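Segregation and condensation protein B (Mycobacterium tuberculosis, PDB 2Z99) probably takes part in chromosome partition and cell division as the winged-helix subunit ScpB of the bacterial segregation and condensation complex. Local coordinates at residues E15-L20 with A48-L53; L23-D28 with W74-R79; G93-L98 with L135-L140; L103-V108 with A122-N127; G139-V144 with F155-L160. One frame throughout, in Å; residues are numbered along the deposited sequence.

How the contacts relate
Contacts 1 and 2 lie in the N-terminal half of the chain and contacts 3, 4 and 5 in the C-terminal half, the two groups on opposite sides of the chain's centre. Contact 1 is buried and almost wholly aliphatic; contact 2, partly buried, shares helix 13-26 with it, and Leu51 and Gln52 pack on Trp74 between them. Both touch the second subunit. Contacts 3 and 4 are surface contacts in which an arginine does most of the work, once with a hydrogen bond and once without. Contact 5, partly buried, is a hairpin held by backbone bonds plus one threonine hydroxyl; it shares Gly139 and Leu140 with contact 3. Leu135 and Leu106 tie contacts 3, 4 and 5 together, whose centres lie about 13 to 17 Å apart.

Contact 1: E15-L20 with A48-L53; sequences ELKRVL and AAKLQL
Lys50 leaves helix 44-60 with CG anti to its backbone N (chi1 177°), which places CG against Leu20 CD1, and bends at the three later torsions bring CD to Leu16 and fold the chain against helix 13-26. Leu20 CD1 comes 3.4 Å from Lys50 CG, while Leu16 CD1 lies 3.4 Å from Lys50 CD; both are tight for carbon atoms. Leu16 and Lys50 run antiparallel alongside one another, and the long methylene chain of the lysine lines the two leucines while its amine continues to Lys17. The side chain of Lys17 crosses that of Lys50 at about a right angle, with Lys17 CD 3.9 Å from Lys50 NZ. The two amines stay 6.3 Å apart, NZ to NZ, and their like charges probably disfavour a closer approach. Leu20 CD1 also touches Leu51 CD2 at 4.1 Å, a purely apolar meeting suited to a buried position. The axes of the short helix segments approach to 10.5 Å and cross at -78°; Lys50 carries most of the contact. Leu20 and Leu51 both also pack on Leu36 of helix 33-40, which completes a three-helix cluster, and Leu51 continues onto Trp74 of strand 73-78. On the far side of helix 13-26, Val19 packs on Tyr85 of the second subunit.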
# COMPACT_ATOMS: atom_id res chain seq x y z
N GLU A 15 -6.32 -22.52 -5.90
CA GLU A 15 -7.24 -21.50 -5.41
C GLU A 15 -6.65 -20.79 -4.19
O GLU A 15 -6.68 -19.57 -4.11
CB GLU A 15 -8.59 -22.10 -5.04
CG GLU A 15 -9.60 -21.98 -6.14
CD GLU A 15 -9.83 -20.54 -6.55
OE1 GLU A 15 -10.34 -19.76 -5.72
OE2 GLU A 15 -9.48 -20.19 -7.70
N LEU A 16 -6.11 -21.56 -3.27
CA LEU A 16 -5.51 -21.00 -2.06
C LEU A 16 -4.43 -20.00 -2.44
O LEU A 16 -4.30 -18.94 -1.81
CB LEU A 16 -4.88 -22.12 -1.22
CG LEU A 16 -4.91 -22.01 0.31
CD1 LEU A 16 -3.52 -22.32 0.86
CD2 LEU A 16 -5.37 -20.64 0.75
N LYS A 17 -3.66 -20.32 -3.47
CA LYS A 17 -2.60 -19.44 -3.93
C LYS A 17 -3.19 -18.12 -4.40
O LYS A 17 -2.65 -17.05 -4.13
CB LYS A 17 -1.80 -20.11 -5.05
CG LYS A 17 -0.66 -19.26 -5.61
CD LYS A 17 0.48 -20.16 -6.09
CE LYS A 17 1.57 -19.39 -6.82
NZ LYS A 17 1.17 -19.04 -8.22
N ARG A 18 -4.33 -18.19 -5.09
CA ARG A 18 -4.98 -17.00 -5.59
C ARG A 18 -5.45 -16.12 -4.44
O ARG A 18 -5.07 -14.95 -4.35
CB ARG A 18 -6.18 -17.38 -6.46
CG ARG A 18 -5.79 -18.22 -7.65
CD ARG A 18 -6.99 -18.51 -8.51
NE ARG A 18 -6.58 -19.14 -9.75
CZ ARG A 18 -6.81 -20.42 -10.05
NH1 ARG A 18 -7.46 -21.21 -9.21
NH2 ARG A 18 -6.37 -20.89 -11.21
N VAL A 19 -6.28 -16.67 -3.56
CA VAL A 19 -6.77 -15.93 -2.42
C VAL A 19 -5.60 -15.26 -1.69
O VAL A 19 -5.65 -14.07 -1.40
CB VAL A 19 -7.53 -16.85 -1.45
CG1 VAL A 19 -8.06 -16.05 -0.29
CG2 VAL A 19 -8.68 -17.54 -2.17
N LEU A 20 -4.53 -16.01 -1.42
CA LEU A 20 -3.39 -15.45 -0.71
C LEU A 20 -2.73 -14.30 -1.46
O LEU A 20 -2.14 -13.40 -0.84
CB LEU A 20 -2.35 -16.53 -0.39
CG LEU A 20 -2.79 -17.57 0.66
CD1 LEU A 20 -1.65 -18.57 0.96
CD2 LEU A 20 -3.19 -16.85 1.94
N ALA A 48 0.95 -21.57 6.02
CA ALA A 48 2.37 -21.37 6.26
C ALA A 48 3.19 -21.99 5.15
O ALA A 48 4.12 -21.38 4.63
CB ALA A 48 2.77 -22.00 7.62
N ALA A 49 2.86 -23.22 4.80
CA ALA A 49 3.57 -23.93 3.75
C ALA A 49 3.41 -23.24 2.39
O ALA A 49 4.37 -23.06 1.64
CB ALA A 49 3.04 -25.35 3.66
N LYS A 50 2.17 -22.88 2.07
CA LYS A 50 1.86 -22.23 0.80
C LYS A 50 2.64 -20.93 0.59
O LYS A 50 3.19 -20.67 -0.50
CB LYS A 50 0.37 -21.94 0.74
CG LYS A 50 -0.05 -21.21 -0.51
CD LYS A 50 -0.98 -22.05 -1.35
CE LYS A 50 -0.25 -23.21 -1.98
NZ LYS A 50 0.57 -22.74 -3.12
N LEU A 51 2.70 -20.11 1.64
CA LEU A 51 3.40 -18.84 1.57
C LEU A 51 4.87 -19.07 1.28
O LEU A 51 5.48 -18.32 0.52
CB LEU A 51 3.21 -18.08 2.88
CG LEU A 51 1.79 -17.55 3.13
CD1 LEU A 51 1.59 -17.23 4.59
CD2 LEU A 51 1.55 -16.30 2.28
N GLN A 52 5.44 -20.12 1.86
CA GLN A 52 6.85 -20.40 1.63
C GLN A 52 7.07 -20.98 0.24
O GLN A 52 8.16 -20.88 -0.32
CB GLN A 52 7.38 -21.35 2.70
CG GLN A 52 8.37 -20.69 3.66
CD GLN A 52 9.61 -20.15 2.96
OE1 GLN A 52 10.38 -20.90 2.36
NE2 GLN A 52 9.80 -18.83 3.03
N LEU A 53 6.03 -21.59 -0.32
CA LEU A 53 6.15 -22.14 -1.66
C LEU A 53 5.99 -20.98 -2.66
O LEU A 53 6.70 -20.91 -3.67
CB LEU A 53 5.08 -23.21 -1.90
CG LEU A 53 5.05 -23.74 -3.34
CD1 LEU A 53 6.43 -24.24 -3.73
CD2 LEU A 53 4.01 -24.85 -3.46

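Contact 2: L23-D28 with W74-R79; sequences LLLVID and WRMYTR
The guanidinium of Arg75 has the carbonyl oxygen of Asp28 over one face, with Asp28 O 2.9 Å from Arg75 NH2. The angle is too poor for a hydrogen bond, and the approach is better read as a polar contact between a positive plane and a carbonyl dipole. A long, flexible arginine suits this place because its CB points away from the loop: CG is anti to the backbone N (chi1 -178°), and the extended chain beyond carries the guanidinium back to Asp28. The carboxylate of Asp28 is near but not in contact, OD1 lying 4.9 Å from Arg75 NH2. Farther in, the chemistry turns apolar. Met76 points toward the last part of helix 13-26 and bends at its last torsion, chi3 -90°, which places CE against the Leu24 carbonyl, 3.1 Å from Leu24 O. The same methyl lies 3.7 Å from Leu24 CB and 4.1 Å from Leu25 CB. An unbranched, flexible thioether can lay its methyl against a helix backbone in this way. Ile27 lays its CD1 3.7 Å from Trp74 O, and Leu24 CD2 reaches Trp74 CB more loosely. One water joins the two backbones, giving a hydrogen bond to Leu24 O and accepting one from Met76 N at 2.7 Å; the strand's N-H is thus satisfied where the Leu24 carbonyl does not meet it directly. Helix 13-26 beside the antiparallel hairpin 65-70/73-78 is consistent with the first helix and the wing hairpin of a winged-helix domain.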
# COMPACT_ATOMS: atom_id res chain seq x y z
N LEU A 23 -4.93 -11.21 -0.84
CA LEU A 23 -4.75 -10.74 0.52
C LEU A 23 -3.40 -10.09 0.76
O LEU A 23 -3.32 -9.03 1.38
CB LEU A 23 -4.96 -11.90 1.52
CG LEU A 23 -6.30 -12.65 1.39
CD1 LEU A 23 -6.36 -13.79 2.40
CD2 LEU A 23 -7.46 -11.70 1.59
N LEU A 24 -2.33 -10.72 0.28
CA LEU A 24 -1.01 -10.16 0.46
C LEU A 24 -0.89 -8.81 -0.23
O LEU A 24 0.06 -8.05 0.02
CB LEU A 24 0.05 -11.09 -0.11
CG LEU A 24 0.36 -12.37 0.66
CD1 LEU A 24 1.32 -13.23 -0.16
CD2 LEU A 24 0.96 -12.02 2.02
N LEU A 25 -1.84 -8.51 -1.11
CA LEU A 25 -1.81 -7.26 -1.86
C LEU A 25 -2.36 -6.07 -1.08
O LEU A 25 -1.73 -5.01 -1.05
CB LEU A 25 -2.59 -7.41 -3.18
CG LEU A 25 -2.61 -6.19 -4.11
CD1 LEU A 25 -1.27 -6.08 -4.83
CD2 LEU A 25 -3.74 -6.31 -5.13
N VAL A 26 -3.51 -6.25 -0.45
CA VAL A 26 -4.17 -5.19 0.30
C VAL A 26 -3.60 -4.76 1.66
O VAL A 26 -3.98 -3.71 2.19
CB VAL A 26 -5.66 -5.51 0.52
CG1 VAL A 26 -6.43 -4.23 0.68
CG2 VAL A 26 -6.22 -6.29 -0.64
N ILE A 27 -2.70 -5.55 2.23
CA ILE A 27 -2.15 -5.21 3.54
C ILE A 27 -1.07 -4.14 3.49
O ILE A 27 -0.27 -4.09 2.55
CB ILE A 27 -1.56 -6.45 4.23
CG1 ILE A 27 -0.39 -6.99 3.42
CG2 ILE A 27 -2.65 -7.49 4.44
CD1 ILE A 27 0.32 -8.14 4.04
N ASP A 28 -1.04 -3.29 4.52
CA ASP A 28 -0.05 -2.22 4.60
C ASP A 28 0.97 -2.52 5.70
O ASP A 28 1.83 -1.70 6.01
CB ASP A 28 -0.75 -0.89 4.88
CG ASP A 28 -0.03 0.30 4.25
OD1 ASP A 28 0.21 0.28 3.01
OD2 ASP A 28 0.28 1.25 4.99
N TRP A 74 3.97 -12.14 7.40
CA TRP A 74 4.34 -12.20 5.98
C TRP A 74 3.94 -10.94 5.23
O TRP A 74 2.89 -10.34 5.52
CB TRP A 74 3.68 -13.40 5.28
CG TRP A 74 4.21 -14.74 5.65
CD1 TRP A 74 3.82 -15.52 6.71
CD2 TRP A 74 5.24 -15.48 4.97
NE1 TRP A 74 4.54 -16.70 6.72
CE2 TRP A 74 5.41 -16.70 5.66
CE3 TRP A 74 6.02 -15.23 3.84
CZ2 TRP A 74 6.34 -17.66 5.27
CZ3 TRP A 74 6.95 -16.20 3.44
CH2 TRP A 74 7.10 -17.40 4.15
N ARG A 75 4.75 -10.55 4.25
CA ARG A 75 4.47 -9.35 3.47
C ARG A 75 5.24 -9.35 2.15
O ARG A 75 6.35 -9.86 2.07
CB ARG A 75 4.87 -8.13 4.31
CG ARG A 75 4.62 -6.77 3.69
CD ARG A 75 5.15 -5.66 4.61
NE ARG A 75 4.61 -4.35 4.25
CZ ARG A 75 4.84 -3.21 4.90
NH1 ARG A 75 5.63 -3.17 5.97
NH2 ARG A 75 4.26 -2.10 4.47
N MET A 76 4.64 -8.77 1.11
CA MET A 76 5.32 -8.68 -0.18
C MET A 76 6.24 -7.46 -0.20
O MET A 76 5.79 -6.34 0.05
CB MET A 76 4.31 -8.54 -1.32
CG MET A 76 3.41 -9.73 -1.48
SD MET A 76 2.66 -9.78 -3.08
CE MET A 76 1.19 -8.85 -2.77
N TYR A 77 7.52 -7.68 -0.48
CA TYR A 77 8.50 -6.61 -0.54
C TYR A 77 9.08 -6.47 -1.96
O TYR A 77 8.90 -7.34 -2.81
CB TYR A 77 9.68 -6.89 0.40
CG TYR A 77 9.33 -6.95 1.86
CD1 TYR A 77 8.41 -7.88 2.33
CD2 TYR A 77 9.89 -6.06 2.77
CE1 TYR A 77 8.04 -7.92 3.68
CE2 TYR A 77 9.54 -6.08 4.13
CZ TYR A 77 8.61 -7.02 4.57
OH TYR A 77 8.22 -7.04 5.89
N THR A 78 9.78 -5.37 -2.18
CA THR A 78 10.45 -5.12 -3.45
C THR A 78 11.77 -5.89 -3.35
O THR A 78 12.49 -5.78 -2.36
CB THR A 78 10.74 -3.63 -3.61
OG1 THR A 78 9.70 -3.04 -4.40
CG2 THR A 78 12.11 -3.40 -4.24
N ARG A 79 12.08 -6.69 -4.37
CA ARG A 79 13.31 -7.47 -4.34
C ARG A 79 14.50 -6.53 -4.37
O ARG A 79 14.55 -5.59 -5.17
CB ARG A 79 13.33 -8.46 -5.52
CG ARG A 79 14.31 -9.61 -5.34
CD ARG A 79 14.09 -10.71 -6.38
NE ARG A 79 12.84 -11.45 -6.19
CZ ARG A 79 12.65 -12.41 -5.29
NH1 ARG A 79 13.64 -12.78 -4.49
NH2 ARG A 79 11.47 -12.99 -5.18
O HOH W 1 2.21 -7.54 1.20

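Contact 3: G93-L98 with L135-L140; sequences GARTKL and LLARGL
Arg95 and Arg138 meet where segment 93-98 runs on as an extended linker after helix 83-94 and segment 135-140 turns at Gly139, whose positive phi closes a Schellman motif with bonds from Gly139 N to Leu136 O and from Leu140 N to Leu135 O. Glycine suits that turn because it adopts positive phi without the strain a side chain would bring. Arg138 carries the contact. Its guanidinium presents an edge to the carbonyl of Thr96, where NH2 donates to Thr96 O at 2.7 Å, with an N-H...O angle of 147°. A second, weak bond runs from Arg138 NH1 to the same oxygen at 3.2 Å, so one carbonyl is gripped by two nitrogens. Both faces of the group are covered: Leu98 CD2 sits 3.6 Å above one face, offset toward the rim, and Arg95 CB lies 3.9 Å above the opposite one. Leucine is apt here, since its branched end can spread over a flat cation. Arg95, extended from CG to NE, lies beside Arg138 head to tail, and the two guanidinium planes are only 11° apart. The charges do not touch, NE to NE being 4.7 Å; the Thr96 carbonyl bound to Arg138 may ease their repulsion, and Ala137 O lies near Arg95 NH2 without a bond. Leu98 CD1 meets Leu135 CD2 at the inner margin. Leu98 also packs on Leu103 and Leu135 on Thr105 and Leu106 of helix 100-112, while Leu135 and Leu136 continue onto Ile141 of strand 141-146, so the linker is fastened to the C-terminal domain.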
# COMPACT_ATOMS: atom_id res chain seq x y z
N GLY A 93 8.39 12.47 -8.71
CA GLY A 93 7.10 12.94 -8.25
C GLY A 93 7.37 14.21 -7.46
O GLY A 93 6.55 15.13 -7.43
N ALA A 94 8.54 14.24 -6.83
CA ALA A 94 8.97 15.38 -6.03
C ALA A 94 8.74 16.71 -6.74
O ALA A 94 8.26 17.67 -6.14
CB ALA A 94 10.45 15.22 -5.69
N ARG A 95 9.08 16.77 -8.02
CA ARG A 95 8.91 17.99 -8.78
C ARG A 95 7.86 17.88 -9.86
O ARG A 95 7.98 17.07 -10.79
CB ARG A 95 10.24 18.44 -9.39
CG ARG A 95 11.19 19.02 -8.36
CD ARG A 95 12.56 19.28 -8.95
NE ARG A 95 13.43 19.94 -7.98
CZ ARG A 95 14.75 20.04 -8.11
NH1 ARG A 95 15.35 19.51 -9.16
NH2 ARG A 95 15.46 20.67 -7.18
N THR A 96 6.82 18.70 -9.74
CA THR A 96 5.74 18.73 -10.72
C THR A 96 6.24 19.39 -12.00
O THR A 96 7.29 20.02 -12.01
CB THR A 96 4.52 19.50 -10.16
OG1 THR A 96 4.92 20.83 -9.77
CG2 THR A 96 3.95 18.78 -8.94
N LYS A 97 5.48 19.24 -13.08
CA LYS A 97 5.84 19.82 -14.37
C LYS A 97 6.02 21.34 -14.28
O LYS A 97 5.67 21.95 -13.27
CB LYS A 97 4.74 19.47 -15.40
CG LYS A 97 4.87 20.17 -16.76
CD LYS A 97 6.17 19.85 -17.46
CE LYS A 97 6.31 20.63 -18.76
NZ LYS A 97 7.61 20.35 -19.42
N LEU A 98 6.59 21.94 -15.32
CA LEU A 98 6.80 23.38 -15.33
C LEU A 98 5.56 24.10 -15.85
O LEU A 98 4.97 23.71 -16.86
CB LEU A 98 8.00 23.76 -16.21
CG LEU A 98 9.42 23.63 -15.64
CD1 LEU A 98 10.44 24.03 -16.70
CD2 LEU A 98 9.57 24.52 -14.42
N LEU A 135 13.85 27.31 -11.74
CA LEU A 135 14.67 27.07 -12.93
C LEU A 135 16.11 26.82 -12.53
O LEU A 135 16.80 26.01 -13.15
CB LEU A 135 14.62 28.26 -13.87
CG LEU A 135 13.37 28.45 -14.72
CD1 LEU A 135 13.57 29.63 -15.63
CD2 LEU A 135 13.11 27.20 -15.54
N LEU A 136 16.57 27.52 -11.49
CA LEU A 136 17.93 27.35 -11.01
C LEU A 136 18.11 26.00 -10.31
O LEU A 136 19.00 25.23 -10.66
CB LEU A 136 18.30 28.47 -10.03
CG LEU A 136 18.41 29.88 -10.60
CD1 LEU A 136 18.69 30.85 -9.47
CD2 LEU A 136 19.51 29.94 -11.65
N ALA A 137 17.25 25.73 -9.34
CA ALA A 137 17.31 24.48 -8.59
C ALA A 137 17.21 23.26 -9.51
O ALA A 137 17.84 22.24 -9.26
CB ALA A 137 16.20 24.43 -7.57
N ARG A 138 16.43 23.37 -10.58
CA ARG A 138 16.28 22.27 -11.52
C ARG A 138 17.42 22.24 -12.53
O ARG A 138 17.39 21.44 -13.48
CB ARG A 138 14.96 22.36 -12.28
CG ARG A 138 13.74 22.31 -11.41
CD ARG A 138 12.51 22.20 -12.27
NE ARG A 138 11.30 22.18 -11.46
CZ ARG A 138 10.13 21.72 -11.87
NH1 ARG A 138 10.02 21.22 -13.10
NH2 ARG A 138 9.07 21.75 -11.07
N GLY A 139 18.40 23.13 -12.35
CA GLY A 139 19.55 23.19 -13.23
C GLY A 139 19.28 23.52 -14.68
O GLY A 139 20.09 23.18 -15.55
N LEU A 140 18.15 24.16 -14.97
CA LEU A 140 17.86 24.53 -16.35
C LEU A 140 18.61 25.80 -16.77
O LEU A 140 18.83 26.05 -17.96
CB LEU A 140 16.35 24.73 -16.55
CG LEU A 140 15.53 23.46 -16.77
CD1 LEU A 140 16.25 22.54 -17.76
CD2 LEU A 140 15.33 22.76 -15.46

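Contact 4: L103-V108 with A122-N127; sequences LETLAV and AVRGVN
Helix 100-112 and the last turn of helix 117-124 meet here at the surface of the C-terminal domain, Arg124 against Thr105 and Glu104, and Val108 against Val123. The valines meet tip to tip: Val123 CG1, anti to the backbone N (chi1 167°), is met by both methyls of Val108, CG1 and CG2, each at 4.0 Å. The backbones come nearest at Thr105 and Arg124, 6.9 Å from CA to CA, where the arginine lies folded across Thr105; the valines occupy the slightly wider end, with Val108 CA 7.7 Å from Val123 CA. Arg124 bends at chi2 and chi3 and folds its aliphatic part back toward helix 100-112, so that CD lies 3.9 Å from Thr105 CA and also touches Val108 CG2. Its NE passes Glu104 CB at 4.0 Å, and the guanidinium comes close to the Thr105 methyl, although the modelled separation there is doubtful. Helices 100-112 and 117-124 belong to the helical part of the C-terminal winged-helix domain, consistent with the helix-turn-helix family; the second ends in a Schellman motif, with Gly125 as the residue of positive phi, Gly125 N bonded weakly to Ala122 O and Val126 N to Ser121 O. Val126 beyond it swings back so that its CG2 lies 3.9 Å above one face of the Arg124 guanidinium, offset toward the rim. Glu104 starts toward Arg124, but its carboxylate is carried off, OE2 staying 5.7 Å from Arg124 NE, and any attraction between these opposite charges is probably long-range. Thr105 also packs on Val131 and Leu135 of helix 129-137.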
# COMPACT_ATOMS: atom_id res chain seq x y z
N LEU A 103 8.05 28.07 -18.34
CA LEU A 103 8.61 27.81 -19.66
C LEU A 103 8.84 29.14 -20.37
O LEU A 103 9.87 29.36 -21.02
CB LEU A 103 7.68 26.93 -20.50
CG LEU A 103 7.59 25.42 -20.23
CD1 LEU A 103 8.94 24.92 -19.70
CD2 LEU A 103 6.49 25.11 -19.23
N GLU A 104 7.87 30.03 -20.22
CA GLU A 104 7.92 31.35 -20.81
C GLU A 104 9.22 32.04 -20.43
O GLU A 104 9.98 32.47 -21.29
CB GLU A 104 6.75 32.19 -20.30
CG GLU A 104 6.01 32.99 -21.35
CD GLU A 104 4.82 32.25 -21.93
OE1 GLU A 104 5.03 31.36 -22.79
OE2 GLU A 104 3.68 32.54 -21.50
N THR A 105 9.49 32.14 -19.13
CA THR A 105 10.70 32.80 -18.67
C THR A 105 11.94 32.00 -18.99
O THR A 105 13.03 32.55 -19.09
CB THR A 105 10.64 33.14 -17.15
OG1 THR A 105 11.90 32.85 -16.54
CG2 THR A 105 9.56 32.36 -16.47
N LEU A 106 11.78 30.69 -19.16
CA LEU A 106 12.92 29.86 -19.49
C LEU A 106 13.34 30.27 -20.90
O LEU A 106 14.52 30.48 -21.17
CB LEU A 106 12.54 28.38 -19.48
CG LEU A 106 13.64 27.33 -19.26
CD1 LEU A 106 13.18 26.04 -19.90
CD2 LEU A 106 14.97 27.76 -19.86
N ALA A 107 12.35 30.40 -21.77
CA ALA A 107 12.57 30.78 -23.16
C ALA A 107 13.25 32.13 -23.26
O ALA A 107 14.12 32.35 -24.11
CB ALA A 107 11.25 30.81 -23.91
N VAL A 108 12.86 33.06 -22.39
CA VAL A 108 13.47 34.37 -22.40
C VAL A 108 14.97 34.25 -22.16
O VAL A 108 15.76 34.84 -22.89
CB VAL A 108 12.82 35.30 -21.33
CG1 VAL A 108 13.56 36.63 -21.26
CG2 VAL A 108 11.37 35.54 -21.68
N ALA A 122 11.58 42.48 -16.74
CA ALA A 122 10.99 43.50 -17.61
C ALA A 122 10.32 42.86 -18.81
O ALA A 122 9.15 43.15 -19.11
CB ALA A 122 12.05 44.49 -18.06
N VAL A 123 11.05 42.00 -19.51
CA VAL A 123 10.52 41.32 -20.68
C VAL A 123 9.26 40.52 -20.37
O VAL A 123 8.36 40.42 -21.20
CB VAL A 123 11.57 40.38 -21.31
CG1 VAL A 123 10.93 39.44 -22.33
CG2 VAL A 123 12.65 41.20 -21.97
N ARG A 124 9.18 39.93 -19.18
CA ARG A 124 8.00 39.15 -18.81
C ARG A 124 6.91 40.08 -18.28
O ARG A 124 5.72 39.75 -18.31
CB ARG A 124 8.35 38.11 -17.74
CG ARG A 124 9.15 36.90 -18.21
CD ARG A 124 8.27 35.80 -18.81
NE ARG A 124 7.12 35.40 -17.97
CZ ARG A 124 7.19 35.01 -16.70
NH1 ARG A 124 8.36 34.94 -16.07
NH2 ARG A 124 6.09 34.65 -16.05
N GLY A 125 7.33 41.24 -17.78
CA GLY A 125 6.39 42.20 -17.24
C GLY A 125 5.91 41.83 -15.85
O GLY A 125 4.82 42.22 -15.45
N VAL A 126 6.72 41.08 -15.11
CA VAL A 126 6.34 40.66 -13.76
C VAL A 126 7.56 40.20 -12.96
O VAL A 126 8.62 39.98 -13.52
CB VAL A 126 5.35 39.46 -13.80
CG1 VAL A 126 4.04 39.85 -14.47
CG2 VAL A 126 5.97 38.31 -14.56
N ASN A 127 7.40 40.06 -11.65
CA ASN A 127 8.48 39.60 -10.80
C ASN A 127 8.72 38.13 -11.19
O ASN A 127 7.77 37.39 -11.45
CB ASN A 127 8.06 39.68 -9.33
CG ASN A 127 9.17 39.28 -8.38
OD1 ASN A 127 10.03 40.09 -8.05
ND2 ASN A 127 9.16 38.02 -7.96

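Contact 5: G139-V144 with F155-L160; sequences GLITEV and FATTEL
Thr158 can be followed outward from CB, which lies 3.3 Å from Gly139 O. Its OG1, set between the backbone N and the carbonyl carbon (chi1 65°), donates to Gly139 O at 2.6 Å, in the plane of that carbonyl. The same hydroxyl oxygen is bonded to Phe161 N as the N-cap of helix 159-165. The methyl CG2 lies against Gly139 O, 3.1 Å away, and against Ile141 C, then reaches Thr142 CG2 at 4.0 Å. Threonine suits the position because one short side chain supplies both a cap and an apolar contact. Thr158 N adds a bond to Leu140 O at 3.1 Å, the donor standing well above the carbonyl plane. The antiparallel hairpin follows: Thr142 and Ala156 form a hydrogen-bonded pair, with Thr142 N donating to Ala156 O at 2.9 Å and Ala156 N returning to Thr142 O. Ile141 with Thr157, and Glu143 with Phe155, are non-hydrogen-bonded pairs. Glu143 CG runs beside the Phe155 ring, 3.7 Å from CE2, lending its aliphatic part to an aromatic neighbour. Val144 CG2 presses on Ala156 CB at 3.2 Å, tight even for small groups. Behind the hairpin, Ile141 and Phe155 pack on Leu136 of helix 129-137, and Ile141 with Thr157 on Val109 of helix 100-112; strand 153-157 also pairs with strand 115-116, making it the central strand of the sheet.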
# COMPACT_ATOMS: atom_id res chain seq x y z
N GLY A 139 18.40 23.13 -12.35
CA GLY A 139 19.55 23.19 -13.23
C GLY A 139 19.28 23.52 -14.68
O GLY A 139 20.09 23.18 -15.55
N LEU A 140 18.15 24.16 -14.97
CA LEU A 140 17.86 24.53 -16.35
C LEU A 140 18.61 25.80 -16.77
O LEU A 140 18.83 26.05 -17.96
CB LEU A 140 16.35 24.73 -16.55
CG LEU A 140 15.53 23.46 -16.77
CD1 LEU A 140 16.25 22.54 -17.76
CD2 LEU A 140 15.33 22.76 -15.46
N ILE A 141 19.01 26.61 -15.79
CA ILE A 141 19.75 27.83 -16.06
C ILE A 141 20.72 28.00 -14.91
O ILE A 141 20.59 27.33 -13.89
CB ILE A 141 18.84 29.10 -16.10
CG1 ILE A 141 18.23 29.35 -14.71
CG2 ILE A 141 17.77 28.95 -17.19
CD1 ILE A 141 17.42 30.64 -14.60
N THR A 142 21.68 28.89 -15.08
CA THR A 142 22.66 29.13 -14.02
C THR A 142 23.33 30.47 -14.18
O THR A 142 23.26 31.08 -15.25
CB THR A 142 23.74 28.04 -14.01
OG1 THR A 142 24.53 28.18 -12.81
CG2 THR A 142 24.65 28.18 -15.23
N GLU A 143 23.98 30.93 -13.12
CA GLU A 143 24.69 32.20 -13.15
C GLU A 143 25.95 32.05 -13.99
O GLU A 143 26.75 31.13 -13.77
CB GLU A 143 25.05 32.66 -11.73
CG GLU A 143 23.85 32.86 -10.81
CD GLU A 143 23.51 31.62 -10.01
OE1 GLU A 143 23.72 30.49 -10.52
OE2 GLU A 143 23.01 31.76 -8.86
N VAL A 144 26.13 32.94 -14.96
CA VAL A 144 27.29 32.91 -15.84
C VAL A 144 28.33 33.95 -15.45
O VAL A 144 29.51 33.64 -15.33
CB VAL A 144 26.89 33.14 -17.30
CG1 VAL A 144 28.12 33.26 -18.16
CG2 VAL A 144 26.03 31.99 -17.77
N PHE A 155 22.62 35.40 -16.67
CA PHE A 155 22.21 34.00 -16.67
C PHE A 155 22.26 33.35 -18.03
O PHE A 155 22.26 34.02 -19.06
CB PHE A 155 20.77 33.85 -16.13
CG PHE A 155 20.63 34.17 -14.67
CD1 PHE A 155 20.53 35.48 -14.24
CD2 PHE A 155 20.66 33.15 -13.72
CE1 PHE A 155 20.46 35.79 -12.90
CE2 PHE A 155 20.59 33.44 -12.37
CZ PHE A 155 20.49 34.76 -11.95
N ALA A 156 22.27 32.02 -18.03
CA ALA A 156 22.28 31.26 -19.26
C ALA A 156 21.68 29.90 -19.02
O ALA A 156 21.61 29.42 -17.88
CB ALA A 156 23.70 31.13 -19.79
N THR A 157 21.24 29.27 -20.10
CA THR A 157 20.68 27.94 -20.01
C THR A 157 21.86 27.00 -19.89
O THR A 157 22.90 27.22 -20.51
CB THR A 157 19.89 27.60 -21.27
OG1 THR A 157 20.73 27.74 -22.42
CG2 THR A 157 18.70 28.53 -21.42
N THR A 158 21.71 25.97 -19.08
CA THR A 158 22.77 25.00 -18.86
C THR A 158 22.88 24.04 -20.03
O THR A 158 22.29 24.27 -21.09
CB THR A 158 22.50 24.19 -17.60
OG1 THR A 158 21.31 23.40 -17.79
CG2 THR A 158 22.29 25.12 -16.41
N GLU A 159 23.64 22.97 -19.84
CA GLU A 159 23.83 21.95 -20.86
C GLU A 159 22.64 21.00 -20.73
O GLU A 159 22.11 20.50 -21.72
CB GLU A 159 25.13 21.19 -20.61
CG GLU A 159 26.37 22.06 -20.49
CD GLU A 159 26.70 22.79 -21.78
OE1 GLU A 159 26.89 22.12 -22.82
OE2 GLU A 159 26.78 24.04 -21.75
N LEU A 160 22.24 20.76 -19.49
CA LEU A 160 21.11 19.88 -19.19
C LEU A 160 19.87 20.41 -19.89
O LEU A 160 19.00 19.64 -20.30
CB LEU A 160 20.89 19.84 -17.67
CG LEU A 160 20.01 18.74 -17.08
CD1 LEU A 160 20.06 18.85 -15.56
CD2 LEU A 160 18.59 18.85 -17.59